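Local coordinates for protein leucine aminopeptidase 2, chloroplastic (Streptomyces sp. BC16019, PDB 5LHJ) that takes part in bottromycin maturation as an M17-family metalloaminopeptidase, probably removing unsubstituted N-terminal amino acids from peptides, at residues A[230-235]-A[321-326]; A[269-274]-A[340-345]. All coordinates share one frame; numbering follows the deposited sequence.

In the fold
Both interactions lie in the catalytic domain of the M17 fold, partly buried and with their centres about 10 Å apart; neither is pure core or surface. Interaction 1 lies somewhat farther from the chain's centre and holds the chain around the end of helix 225-231 to the loop leaving strand 306-316; its chemistry is an arginine laid over backbone, bridging waters and a little apolar packing. Interaction 2 joins the loop 269-274 to the turn leading into helix 345-358, with direct hydrogen bonds and a salt bridge to Asp343, within the manganese-binding site. They touch where Val325 CG2 lies 3.3 Å from Ser271 OG and Val230 CG1 3.5 Å from Glu345 CG. Both also reach the second subunit.

Interaction 1. Residues A[230-235]-A[321-326]; sequences VGRGSA and GALRVG
Arg232 turns CG between its backbone N and carbonyl carbon (chi1 78°) and then runs extended to NE, while Leu323 holds CG anti to its backbone N (chi1 -173°), and the two side chains cross at about a right angle. One face of the guanidinium covers the opposing backbone: Leu323 N is 3.7 Å above its plane and over its centre, and Ala322 C is nearer the rim. Its NH1 packs against Leu323 CD1 at 3.6 Å, and the other methyl, CD2, meets Val230 CG2 at 3.9 Å. In this M17 catalytic domain the contact fastens the chain at helix 225-231 to the loop between strands 306-316 and 328-330, while Val230 also packs on helix 345-358. Glycine suits position 233 because its CA comes within 3.7 Å of Ala322 CA, where a side chain would run into Ala322 CB. One water accepts from Gly233 N and Leu323 N and donates to Val230 O; another links Arg232 NH2 to Ala322 O. Arg232 NH2 also lies 3.2 Å from Arg324 NH2, like charges with planes 49° apart. Asp327 forms a salt bridge with Arg324 NE, and Glu315 of the second subunit another with Arg324 NH1, which probably eases the repulsion.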
ATOM      1  N   VAL A 230      27.071  10.361  -4.812  1.00 17.17           N
ATOM      2  CA  VAL A 230      25.883  10.494  -3.970  1.00 17.14           C
ATOM      3  C   VAL A 230      25.504  11.969  -3.814  1.00 17.27           C
ATOM      4  O   VAL A 230      24.341  12.314  -3.896  1.00 17.08           O
ATOM      5  CB  VAL A 230      26.099   9.823  -2.601  1.00 17.05           C
ATOM      6  CG1 VAL A 230      25.055  10.268  -1.576  1.00 17.21           C
ATOM      7  CG2 VAL A 230      26.097   8.305  -2.766  1.00 17.25           C
ATOM      8  N   GLY A 231      26.504  12.827  -3.632  1.00 17.28           N
ATOM      9  CA  GLY A 231      26.270  14.229  -3.334  1.00 17.74           C
ATOM     10  C   GLY A 231      25.893  15.101  -4.516  1.00 18.18           C
ATOM     11  O   GLY A 231      25.525  16.252  -4.325  1.00 18.45           O
ATOM     12  N   ARG A 232      25.993  14.591  -5.741  1.00 18.93           N
ATOM     13  CA  ARG A 232      25.878  15.468  -6.911  1.00 19.99           C
ATOM     14  C   ARG A 232      24.479  16.012  -7.215  1.00 19.55           C
ATOM     15  O   ARG A 232      24.367  17.101  -7.781  1.00 19.44           O
ATOM     16  CB  ARG A 232      26.457  14.809  -8.153  1.00 21.89           C
ATOM     17  CG  ARG A 232      25.601  13.768  -8.817  1.00 23.96           C
ATOM     18  CD  ARG A 232      26.184  13.458 -10.189  1.00 26.45           C
ATOM     19  NE  ARG A 232      25.381  12.517 -10.959  1.00 28.30           N
ATOM     20  CZ  ARG A 232      25.406  11.191 -10.820  1.00 30.04           C
ATOM     21  NH1 ARG A 232      26.176  10.605  -9.889  1.00 30.92           N
ATOM     22  NH2 ARG A 232      24.653  10.444 -11.617  1.00 29.85           N
ATOM     23  N   GLY A 233      23.424  15.267  -6.873  1.00 18.64           N
ATOM     24  CA  GLY A 233      22.054  15.741  -7.156  1.00 18.30           C
ATOM     25  C   GLY A 233      21.690  17.042  -6.442  1.00 18.14           C
ATOM     26  O   GLY A 233      21.029  17.928  -7.001  1.00 17.73           O
ATOM     27  N   SER A 234      22.132  17.153  -5.193  1.00 18.00           N
ATOM     28  CA  SER A 234      21.881  18.321  -4.368  1.00 18.30           C
ATOM     29  C   SER A 234      22.485  19.599  -4.934  1.00 18.91           C
ATOM     30  O   SER A 234      23.544  19.571  -5.541  1.00 18.83           O
ATOM     31  CB  SER A 234      22.452  18.087  -2.966  1.00 18.22           C
ATOM     32  OG  SER A 234      22.240  19.219  -2.139  1.00 18.42           O
ATOM     33  N   ALA A 235      21.804  20.718  -4.707  1.00 19.63           N
ATOM     34  CA  ALA A 235      22.375  22.056  -4.938  1.00 20.68           C
ATOM     35  C   ALA A 235      23.562  22.344  -4.007  1.00 21.44           C
ATOM     36  O   ALA A 235      24.402  23.196  -4.329  1.00 22.28           O
ATOM     37  CB  ALA A 235      21.312  23.130  -4.752  1.00 21.13           C
ATOM     38  N   GLY A 321      20.209  15.872 -12.223  1.00 17.58           N
ATOM     39  CA  GLY A 321      21.576  15.345 -12.206  1.00 17.75           C
ATOM     40  C   GLY A 321      21.909  14.383 -11.083  1.00 18.11           C
ATOM     41  O   GLY A 321      23.079  14.185 -10.791  1.00 18.74           O
ATOM     42  N   ALA A 322      20.902  13.748 -10.484  1.00 18.23           N
ATOM     43  CA  ALA A 322      21.112  12.875  -9.322  1.00 18.33           C
ATOM     44  C   ALA A 322      21.584  11.474  -9.698  1.00 18.53           C
ATOM     45  O   ALA A 322      21.347  10.992 -10.802  1.00 18.33           O
ATOM     46  CB  ALA A 322      19.839  12.775  -8.499  1.00 18.40           C
ATOM     47  N   LEU A 323      22.229  10.816  -8.737  1.00 18.99           N
ATOM     48  CA  LEU A 323      22.682   9.434  -8.888  1.00 19.75           C
ATOM     49  C   LEU A 323      21.538   8.520  -9.324  1.00 19.68           C
ATOM     50  O   LEU A 323      20.450   8.583  -8.757  1.00 19.57           O
ATOM     51  CB  LEU A 323      23.259   8.940  -7.556  1.00 20.76           C
ATOM     52  CG  LEU A 323      23.931   7.557  -7.551  1.00 21.41           C
ATOM     53  CD1 LEU A 323      25.022   7.398  -8.590  1.00 22.17           C
ATOM     54  CD2 LEU A 323      24.501   7.308  -6.173  1.00 22.12           C
ATOM     55  N   ARG A 324      21.775   7.705 -10.348  1.00 19.90           N
ATOM     56  CA  ARG A 324      20.720   6.891 -10.955  1.00 20.35           C
ATOM     57  C   ARG A 324      20.823   5.441 -10.523  1.00 19.81           C
ATOM     58  O   ARG A 324      21.911   4.907 -10.375  1.00 19.04           O
ATOM     59  CB  ARG A 324      20.804   6.931 -12.490  1.00 21.35           C
ATOM     60  CG  ARG A 324      20.568   8.298 -13.142  1.00 22.47           C
ATOM     61  CD  ARG A 324      21.151   8.387 -14.548  1.00 23.74           C
ATOM     62  NE  ARG A 324      22.581   8.535 -14.391  1.00 24.66           N
ATOM     63  CZ  ARG A 324      23.378   9.419 -14.967  1.00 24.49           C
ATOM     64  NH1 ARG A 324      22.985  10.258 -15.930  1.00 24.22           N
ATOM     65  NH2 ARG A 324      24.651   9.386 -14.597  1.00 25.44           N
ATOM     66  N   VAL A 325      19.674   4.785 -10.401  1.00 19.71           N
ATOM     67  CA  VAL A 325      19.632   3.331 -10.255  1.00 19.82           C
ATOM     68  C   VAL A 325      20.268   2.695 -11.496  1.00 20.01           C
ATOM     69  O   VAL A 325      19.933   3.073 -12.631  1.00 20.35           O
ATOM     70  CB  VAL A 325      18.175   2.828 -10.085  1.00 20.45           C
ATOM     71  CG1 VAL A 325      18.111   1.302 -10.130  1.00 20.67           C
ATOM     72  CG2 VAL A 325      17.590   3.364  -8.785  1.00 20.86           C
ATOM     73  N   GLY A 326      21.198   1.767 -11.282  1.00 19.68           N
ATOM     74  CA  GLY A 326      21.945   1.138 -12.381  1.00 20.41           C
ATOM     75  C   GLY A 326      23.326   1.724 -12.612  1.00 20.69           C
ATOM     76  O   GLY A 326      24.155   1.096 -13.290  1.00 21.54           O
TER
HETATM   77  O   HOH W   1      23.031  12.410  -6.408  1.00 17.18           O
HETATM   78  O   HOH W   2      22.568  11.964 -13.148  1.00 22.86           O
HETATM   79  O   HOH W   3      24.883  16.477 -11.161  1.00 50.79           O

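Interaction 2. Residues A[269-274]-A[340-345]; sequences GLSLKP and THTDNE
Ser271 and Thr342 form the tight half of the contact, each backbone amide giving its hydrogen to the other's hydroxyl oxygen. Ser271 N donates to Thr342 OG1 at 2.8 Å. Thr342 N returns a bond to Ser271 OG at 3.0 Å, and both are nearly straight. Thr342 OG1, set between its own backbone N and carbonyl carbon (chi1 66°), also bonds Gly268 O. Small hydroxyl side chains suit backbones this close, and at Gly269 a CB would strike Thr342 OG1. Beside this pair, Ser271 CB makes a CH-pi contact over one face of the His341 ring, 3.7 Å from its centroid. Asp343 N steadies the ring by donating to ND1 almost exactly in its plane, inside a type I turn from His341 to Asn344.

Toward exposed Pro274 the contact is looser: a water bonds Ser271 O and only weakly His341 NE2, Pro274 CD approaches Asp343 OD2 at 3.8 Å, and the chain beyond Pro274 is not modelled. One firm tie crosses this side: the long Lys273 bends until NZ forms a salt bridge with Asp343 OD1 at 2.8 Å, on the syn lone pair of that oxygen. NZ also pairs with Asp266. Although no manganese is bound to this chain, these aspartates and Glu345 belong to the manganese-binding site of this protein, the two-metal centre characteristic of M17 aminopeptidases.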
ATOM      1  N   GLY A 269      16.953  10.002  -2.310  1.00 19.13           N
ATOM      2  CA  GLY A 269      17.304  10.147  -3.728  1.00 19.58           C
ATOM      3  C   GLY A 269      16.154   9.751  -4.637  1.00 20.16           C
ATOM      4  O   GLY A 269      14.995   9.744  -4.208  1.00 20.17           O
ATOM      5  N   LEU A 270      16.478   9.381  -5.872  1.00 20.62           N
ATOM      6  CA  LEU A 270      15.465   9.031  -6.875  1.00 22.00           C
ATOM      7  C   LEU A 270      14.596   7.824  -6.496  1.00 22.27           C
ATOM      8  O   LEU A 270      13.419   7.773  -6.867  1.00 22.85           O
ATOM      9  CB  LEU A 270      16.128   8.745  -8.235  1.00 22.52           C
ATOM     10  CG  LEU A 270      16.857   9.879  -8.945  1.00 23.22           C
ATOM     11  CD1 LEU A 270      17.394   9.371 -10.275  1.00 23.71           C
ATOM     12  CD2 LEU A 270      15.961  11.085  -9.160  1.00 23.51           C
ATOM     13  N   SER A 271      15.178   6.862  -5.780  1.00 22.20           N
ATOM     14  CA  SER A 271      14.463   5.648  -5.371  1.00 22.75           C
ATOM     15  C   SER A 271      13.426   5.899  -4.282  1.00 23.92           C
ATOM     16  O   SER A 271      12.525   5.073  -4.108  1.00 24.13           O
ATOM     17  CB  SER A 271      15.432   4.576  -4.865  1.00 22.27           C
ATOM     18  OG  SER A 271      16.338   4.164  -5.870  1.00 21.52           O
ATOM     19  N   LEU A 272      13.572   7.004  -3.540  1.00 24.99           N
ATOM     20  CA  LEU A 272      12.710   7.367  -2.393  1.00 26.17           C
ATOM     21  C   LEU A 272      12.972   6.516  -1.137  1.00 26.92           C
ATOM     22  O   LEU A 272      13.571   5.436  -1.210  1.00 26.51           O
ATOM     23  CB  LEU A 272      11.213   7.307  -2.747  1.00 27.22           C
ATOM     24  CG  LEU A 272      10.733   7.842  -4.096  1.00 28.05           C
ATOM     25  CD1 LEU A 272       9.238   7.580  -4.265  1.00 28.80           C
ATOM     26  CD2 LEU A 272      11.064   9.320  -4.208  1.00 28.48           C
ATOM     27  N   LYS A 273      12.511   7.010   0.013  1.00 27.82           N
ATOM     28  CA  LYS A 273      12.531   6.240   1.263  1.00 29.65           C
ATOM     29  C   LYS A 273      11.212   5.450   1.383  1.00 32.19           C
ATOM     30  O   LYS A 273      10.232   5.805   0.732  1.00 32.82           O
ATOM     31  CB  LYS A 273      12.712   7.181   2.467  1.00 29.83           C
ATOM     32  CG  LYS A 273      14.043   7.932   2.436  1.00 29.48           C
ATOM     33  CD  LYS A 273      14.425   8.596   3.749  1.00 29.44           C
ATOM     34  CE  LYS A 273      15.099   7.640   4.709  1.00 29.66           C
ATOM     35  NZ  LYS A 273      16.532   7.413   4.411  1.00 28.48           N
ATOM     36  N   PRO A 274      11.184   4.373   2.193  1.00 37.39           N
ATOM     37  CA  PRO A 274       9.932   3.612   2.421  1.00 38.93           C
ATOM     38  C   PRO A 274       8.790   4.408   3.048  1.00 40.33           C
ATOM     39  O   PRO A 274       9.040   5.321   3.838  1.00 42.56           O
ATOM     40  CB  PRO A 274      10.374   2.506   3.377  1.00 39.00           C
ATOM     41  CG  PRO A 274      11.803   2.275   3.028  1.00 38.62           C
ATOM     42  CD  PRO A 274      12.360   3.634   2.693  1.00 37.71           C
ATOM     43  N   THR A 340      21.806  -0.188  -6.831  1.00 17.04           N
ATOM     44  CA  THR A 340      20.498  -0.801  -7.043  1.00 17.13           C
ATOM     45  C   THR A 340      19.366  -0.104  -6.276  1.00 17.30           C
ATOM     46  O   THR A 340      18.194  -0.361  -6.556  1.00 17.56           O
ATOM     47  CB  THR A 340      20.545  -2.290  -6.688  1.00 17.16           C
ATOM     48  OG1 THR A 340      21.021  -2.440  -5.354  1.00 16.84           O
ATOM     49  CG2 THR A 340      21.498  -3.041  -7.650  1.00 17.40           C
ATOM     50  N   HIS A 341      19.700   0.754  -5.310  1.00 16.84           N
ATOM     51  CA  HIS A 341      18.702   1.552  -4.590  1.00 17.38           C
ATOM     52  C   HIS A 341      19.416   2.799  -4.076  1.00 16.91           C
ATOM     53  O   HIS A 341      20.398   2.673  -3.343  1.00 16.65           O
ATOM     54  CB  HIS A 341      18.085   0.723  -3.427  1.00 17.67           C
ATOM     55  CG  HIS A 341      16.777   1.251  -2.923  1.00 18.46           C
ATOM     56  ND1 HIS A 341      16.648   2.511  -2.392  1.00 18.75           N
ATOM     57  CD2 HIS A 341      15.542   0.695  -2.862  1.00 19.38           C
ATOM     58  CE1 HIS A 341      15.393   2.720  -2.030  1.00 19.37           C
ATOM     59  NE2 HIS A 341      14.696   1.637  -2.320  1.00 19.34           N
ATOM     60  N   THR A 342      18.936   3.987  -4.455  1.00 17.02           N
ATOM     61  CA  THR A 342      19.601   5.242  -4.077  1.00 17.07           C
ATOM     62  C   THR A 342      19.463   5.614  -2.587  1.00 17.06           C
ATOM     63  O   THR A 342      20.170   6.495  -2.111  1.00 16.81           O
ATOM     64  CB  THR A 342      19.144   6.439  -4.940  1.00 17.44           C
ATOM     65  OG1 THR A 342      17.765   6.727  -4.682  1.00 17.63           O
ATOM     66  CG2 THR A 342      19.367   6.157  -6.420  1.00 18.18           C
ATOM     67  N   ASP A 343      18.543   4.979  -1.869  1.00 16.88           N
ATOM     68  CA  ASP A 343      18.416   5.154  -0.412  1.00 17.32           C
ATOM     69  C   ASP A 343      19.491   4.418   0.419  1.00 17.14           C
ATOM     70  O   ASP A 343      19.634   4.711   1.610  1.00 17.47           O
ATOM     71  CB  ASP A 343      17.015   4.764   0.064  1.00 17.97           C
ATOM     72  CG  ASP A 343      16.695   5.258   1.476  1.00 18.70           C
ATOM     73  OD1 ASP A 343      17.116   6.369   1.866  1.00 18.09           O
ATOM     74  OD2 ASP A 343      15.993   4.522   2.210  1.00 19.29           O
ATOM     75  N   ASN A 344      20.266   3.508  -0.182  1.00 16.51           N
ATOM     76  CA  ASN A 344      21.410   2.891   0.516  1.00 16.59           C
ATOM     77  C   ASN A 344      22.707   3.620   0.139  1.00 16.66           C
ATOM     78  O   ASN A 344      23.705   3.011  -0.271  1.00 16.53           O
ATOM     79  CB  ASN A 344      21.507   1.390   0.236  1.00 16.68           C
ATOM     80  CG  ASN A 344      20.523   0.566   1.061  1.00 16.90           C
ATOM     81  OD1 ASN A 344      19.762   1.100   1.885  1.00 16.85           O
ATOM     82  ND2 ASN A 344      20.544  -0.748   0.856  1.00 16.63           N
ATOM     83  N   GLU A 345      22.675   4.932   0.318  1.00 17.12           N
ATOM     84  CA  GLU A 345      23.776   5.805  -0.113  1.00 17.80           C
ATOM     85  C   GLU A 345      24.904   5.861   0.910  1.00 17.22           C
ATOM     86  O   GLU A 345      26.048   6.074   0.533  1.00 17.21           O
ATOM     87  CB  GLU A 345      23.253   7.212  -0.458  1.00 18.58           C
ATOM     88  CG  GLU A 345      23.255   8.246   0.663  1.00 19.49           C
ATOM     89  CD  GLU A 345      22.307   7.982   1.804  1.00 21.04           C
ATOM     90  OE1 GLU A 345      21.412   7.112   1.693  1.00 22.26           O
ATOM     91  OE2 GLU A 345      22.451   8.668   2.831  1.00 23.23           O
TER
HETATM   92  O   HOH W   4      11.629   3.211  -1.953  1.00 40.81           O